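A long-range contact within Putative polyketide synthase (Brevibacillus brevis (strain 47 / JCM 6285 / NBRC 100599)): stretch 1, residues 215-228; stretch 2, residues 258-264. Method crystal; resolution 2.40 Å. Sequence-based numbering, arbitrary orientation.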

# COMPACT_ATOMS: atom_id res chain seq x y z
N SER A 215 -31.57 -6.52 -2.22
CA SER A 215 -32.45 -7.63 -1.87
C SER A 215 -33.03 -7.50 -0.47
O SER A 215 -34.18 -7.87 -0.25
CB SER A 215 -31.67 -8.94 -1.94
OG SER A 215 -31.06 -9.10 -3.21
N LEU A 216 -32.22 -7.06 0.48
CA LEU A 216 -32.60 -6.91 1.87
C LEU A 216 -33.53 -5.74 2.09
O LEU A 216 -34.52 -5.89 2.81
CB LEU A 216 -31.34 -6.74 2.73
CG LEU A 216 -30.47 -8.00 2.91
CD1 LEU A 216 -29.24 -7.69 3.75
CD2 LEU A 216 -31.24 -9.11 3.54
N LEU A 217 -33.24 -4.60 1.50
CA LEU A 217 -34.08 -3.41 1.66
C LEU A 217 -35.58 -3.67 1.37
O LEU A 217 -36.37 -3.49 2.29
CB LEU A 217 -33.52 -2.24 0.82
CG LEU A 217 -34.32 -0.93 0.85
CD1 LEU A 217 -34.61 -0.47 2.31
CD2 LEU A 217 -33.57 0.14 0.09
N PRO A 218 -36.01 -4.20 0.20
CA PRO A 218 -37.45 -4.51 0.03
C PRO A 218 -38.00 -5.50 1.07
O PRO A 218 -39.16 -5.41 1.47
CB PRO A 218 -37.54 -5.08 -1.40
CG PRO A 218 -36.16 -5.37 -1.82
CD PRO A 218 -35.24 -4.49 -1.03
N SER A 219 -37.12 -6.41 1.54
CA SER A 219 -37.44 -7.41 2.56
C SER A 219 -37.64 -6.78 3.94
O SER A 219 -38.49 -7.25 4.69
CB SER A 219 -36.35 -8.48 2.63
OG SER A 219 -36.03 -9.02 1.35
N THR A 220 -36.82 -5.76 4.30
CA THR A 220 -36.99 -5.07 5.58
C THR A 220 -38.26 -4.24 5.54
O THR A 220 -39.01 -4.22 6.52
CB THR A 220 -35.76 -4.23 6.01
OG1 THR A 220 -35.56 -3.11 5.15
CG2 THR A 220 -34.49 -5.05 6.14
N ARG A 221 -38.53 -3.60 4.40
CA ARG A 221 -39.75 -2.81 4.20
C ARG A 221 -41.00 -3.69 4.33
O ARG A 221 -42.01 -3.25 4.86
CB ARG A 221 -39.75 -2.12 2.83
CG ARG A 221 -38.76 -0.98 2.76
CD ARG A 221 -38.57 -0.56 1.32
NE ARG A 221 -37.74 0.63 1.19
CZ ARG A 221 -37.35 1.15 0.03
NH1 ARG A 221 -37.72 0.59 -1.12
NH2 ARG A 221 -36.58 2.24 0.01
N TYR A 222 -40.91 -4.95 3.85
CA TYR A 222 -42.00 -5.92 3.97
C TYR A 222 -42.25 -6.28 5.44
O TYR A 222 -43.39 -6.45 5.85
CB TYR A 222 -41.72 -7.17 3.10
CG TYR A 222 -42.75 -8.26 3.26
CD1 TYR A 222 -44.11 -7.97 3.20
CD2 TYR A 222 -42.37 -9.57 3.51
CE1 TYR A 222 -45.07 -8.96 3.43
CE2 TYR A 222 -43.32 -10.57 3.73
CZ TYR A 222 -44.67 -10.26 3.66
OH TYR A 222 -45.65 -11.21 3.85
N LEU A 223 -41.18 -6.40 6.24
CA LEU A 223 -41.32 -6.68 7.68
C LEU A 223 -41.96 -5.46 8.38
O LEU A 223 -42.94 -5.60 9.11
CB LEU A 223 -39.94 -6.99 8.30
CG LEU A 223 -39.91 -7.28 9.81
CD1 LEU A 223 -40.86 -8.42 10.21
CD2 LEU A 223 -38.50 -7.57 10.28
N ILE A 224 -41.39 -4.26 8.12
CA ILE A 224 -41.83 -2.97 8.69
C ILE A 224 -43.31 -2.67 8.38
O ILE A 224 -44.04 -2.33 9.32
CB ILE A 224 -40.87 -1.82 8.25
CG1 ILE A 224 -39.49 -1.98 8.95
CG2 ILE A 224 -41.48 -0.44 8.58
CD1 ILE A 224 -38.34 -1.25 8.28
N THR A 225 -43.76 -2.81 7.11
CA THR A 225 -45.17 -2.53 6.73
C THR A 225 -46.21 -3.51 7.32
O THR A 225 -47.35 -3.10 7.55
CB THR A 225 -45.34 -2.45 5.20
OG1 THR A 225 -44.87 -3.66 4.59
CG2 THR A 225 -44.66 -1.22 4.59
N GLU A 226 -45.84 -4.79 7.55
CA GLU A 226 -46.78 -5.77 8.10
C GLU A 226 -46.99 -5.54 9.61
O GLU A 226 -48.10 -5.76 10.11
CB GLU A 226 -46.32 -7.21 7.78
CG GLU A 226 -47.47 -8.19 7.53
CD GLU A 226 -48.33 -8.56 8.73
OE1 GLU A 226 -47.77 -8.73 9.84
OE2 GLU A 226 -49.56 -8.68 8.56
N ALA A 227 -45.94 -5.07 10.33
CA ALA A 227 -46.03 -4.78 11.77
C ALA A 227 -46.96 -3.58 12.01
O ALA A 227 -47.94 -3.70 12.74
CB ALA A 227 -44.65 -4.49 12.33
N THR A 228 -46.66 -2.43 11.36
CA THR A 228 -47.47 -1.20 11.48
C THR A 228 -48.76 -1.34 10.66
O THR A 228 -49.49 -0.37 10.47
CB THR A 228 -46.64 0.04 11.08
OG1 THR A 228 -47.25 1.21 11.63
CG2 THR A 228 -46.46 0.19 9.56
N TYR A 258 -29.59 -17.41 2.50
CA TYR A 258 -30.76 -16.90 3.22
C TYR A 258 -30.40 -15.77 4.11
O TYR A 258 -29.30 -15.75 4.67
CB TYR A 258 -31.35 -17.98 4.16
CG TYR A 258 -31.97 -19.17 3.46
CD1 TYR A 258 -31.20 -20.25 3.08
CD2 TYR A 258 -33.33 -19.22 3.22
CE1 TYR A 258 -31.75 -21.34 2.43
CE2 TYR A 258 -33.90 -20.31 2.57
CZ TYR A 258 -33.11 -21.38 2.19
OH TYR A 258 -33.65 -22.46 1.53
N ALA A 259 -31.40 -14.92 4.36
CA ALA A 259 -31.31 -13.83 5.33
C ALA A 259 -32.53 -13.92 6.23
O ALA A 259 -33.65 -13.94 5.74
CB ALA A 259 -31.27 -12.48 4.61
N LEU A 260 -32.32 -14.06 7.53
CA LEU A 260 -33.39 -14.05 8.52
C LEU A 260 -33.41 -12.65 9.08
O LEU A 260 -32.38 -12.20 9.56
CB LEU A 260 -33.14 -15.06 9.63
CG LEU A 260 -34.20 -15.11 10.75
CD1 LEU A 260 -35.52 -15.59 10.25
CD2 LEU A 260 -33.74 -16.00 11.85
N ILE A 261 -34.53 -11.93 8.97
CA ILE A 261 -34.63 -10.55 9.43
C ILE A 261 -35.69 -10.49 10.51
O ILE A 261 -36.78 -11.03 10.33
CB ILE A 261 -34.98 -9.57 8.27
CG1 ILE A 261 -33.97 -9.66 7.10
CG2 ILE A 261 -35.05 -8.13 8.78
CD1 ILE A 261 -34.59 -9.34 5.77
N ARG A 262 -35.37 -9.81 11.61
CA ARG A 262 -36.24 -9.63 12.77
C ARG A 262 -36.07 -8.20 13.27
O ARG A 262 -35.10 -7.51 12.92
CB ARG A 262 -35.75 -10.53 13.93
CG ARG A 262 -35.84 -12.05 13.72
CD ARG A 262 -35.35 -12.73 14.99
NE ARG A 262 -35.21 -14.20 14.91
CZ ARG A 262 -36.18 -15.09 15.04
NH1 ARG A 262 -37.44 -14.70 15.23
NH2 ARG A 262 -35.91 -16.40 14.97
N PHE A 263 -36.94 -7.79 14.18
CA PHE A 263 -36.81 -6.52 14.89
C PHE A 263 -35.91 -6.81 16.07
O PHE A 263 -36.06 -7.87 16.69
CB PHE A 263 -38.13 -6.01 15.44
CG PHE A 263 -39.05 -5.51 14.37
CD1 PHE A 263 -38.80 -4.28 13.75
CD2 PHE A 263 -40.14 -6.26 13.95
CE1 PHE A 263 -39.63 -3.83 12.73
CE2 PHE A 263 -40.99 -5.79 12.97
CZ PHE A 263 -40.72 -4.57 12.36
N SER A 264 -34.98 -5.89 16.38
CA SER A 264 -34.07 -6.04 17.52
C SER A 264 -34.85 -5.83 18.82
O SER A 264 -35.76 -4.99 18.84
CB SER A 264 -32.88 -5.08 17.40
OG SER A 264 -33.24 -3.76 17.76

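The most distinctive feature here is a leucine methyl laid over a phenylalanine ring. L223 CD2 lies 4.2 Å from the centroid of the F263 ring, 16° off the ring normal, a CH-pi contact over one face. The rest of the contact is apolar packing; no hydrogen bond crosses between the stretches.

Helix 215-227 runs over strand 258-263 at 36°, with axes 9.1 Å apart at closest approach. The strand alternates: A259 and I261 point toward the helix, L260 and R262 away. At A259 the small side chain lets L216 come close, with L216 CD2 3.5 Å from A259 CB. L216 starts sideways, but its end comes nearer.

I261 is the centre of the packing. I261 CD1 lies 3.7 Å from S219 CB and 4.0 Å from L216 CD2. I261 CG2 lies 3.8 Å from L223 CD2 and 4.1 Å from T220 CG2. The hydroxyls of S219 and T220 are satisfied within the helix: S219 OG donates a hydrogen bond to S215 O at 2.7 Å, and T220 OG1 donates one to L217 O at 3.0 Å.

F263 extends the contact to I224 and A227. I224 CA sits at the ring edge, 4.2 Å from F263 CZ. A227 CB is 3.9 Å from F263 CZ. The two stretches bury 400 Å² between them, both sides summed.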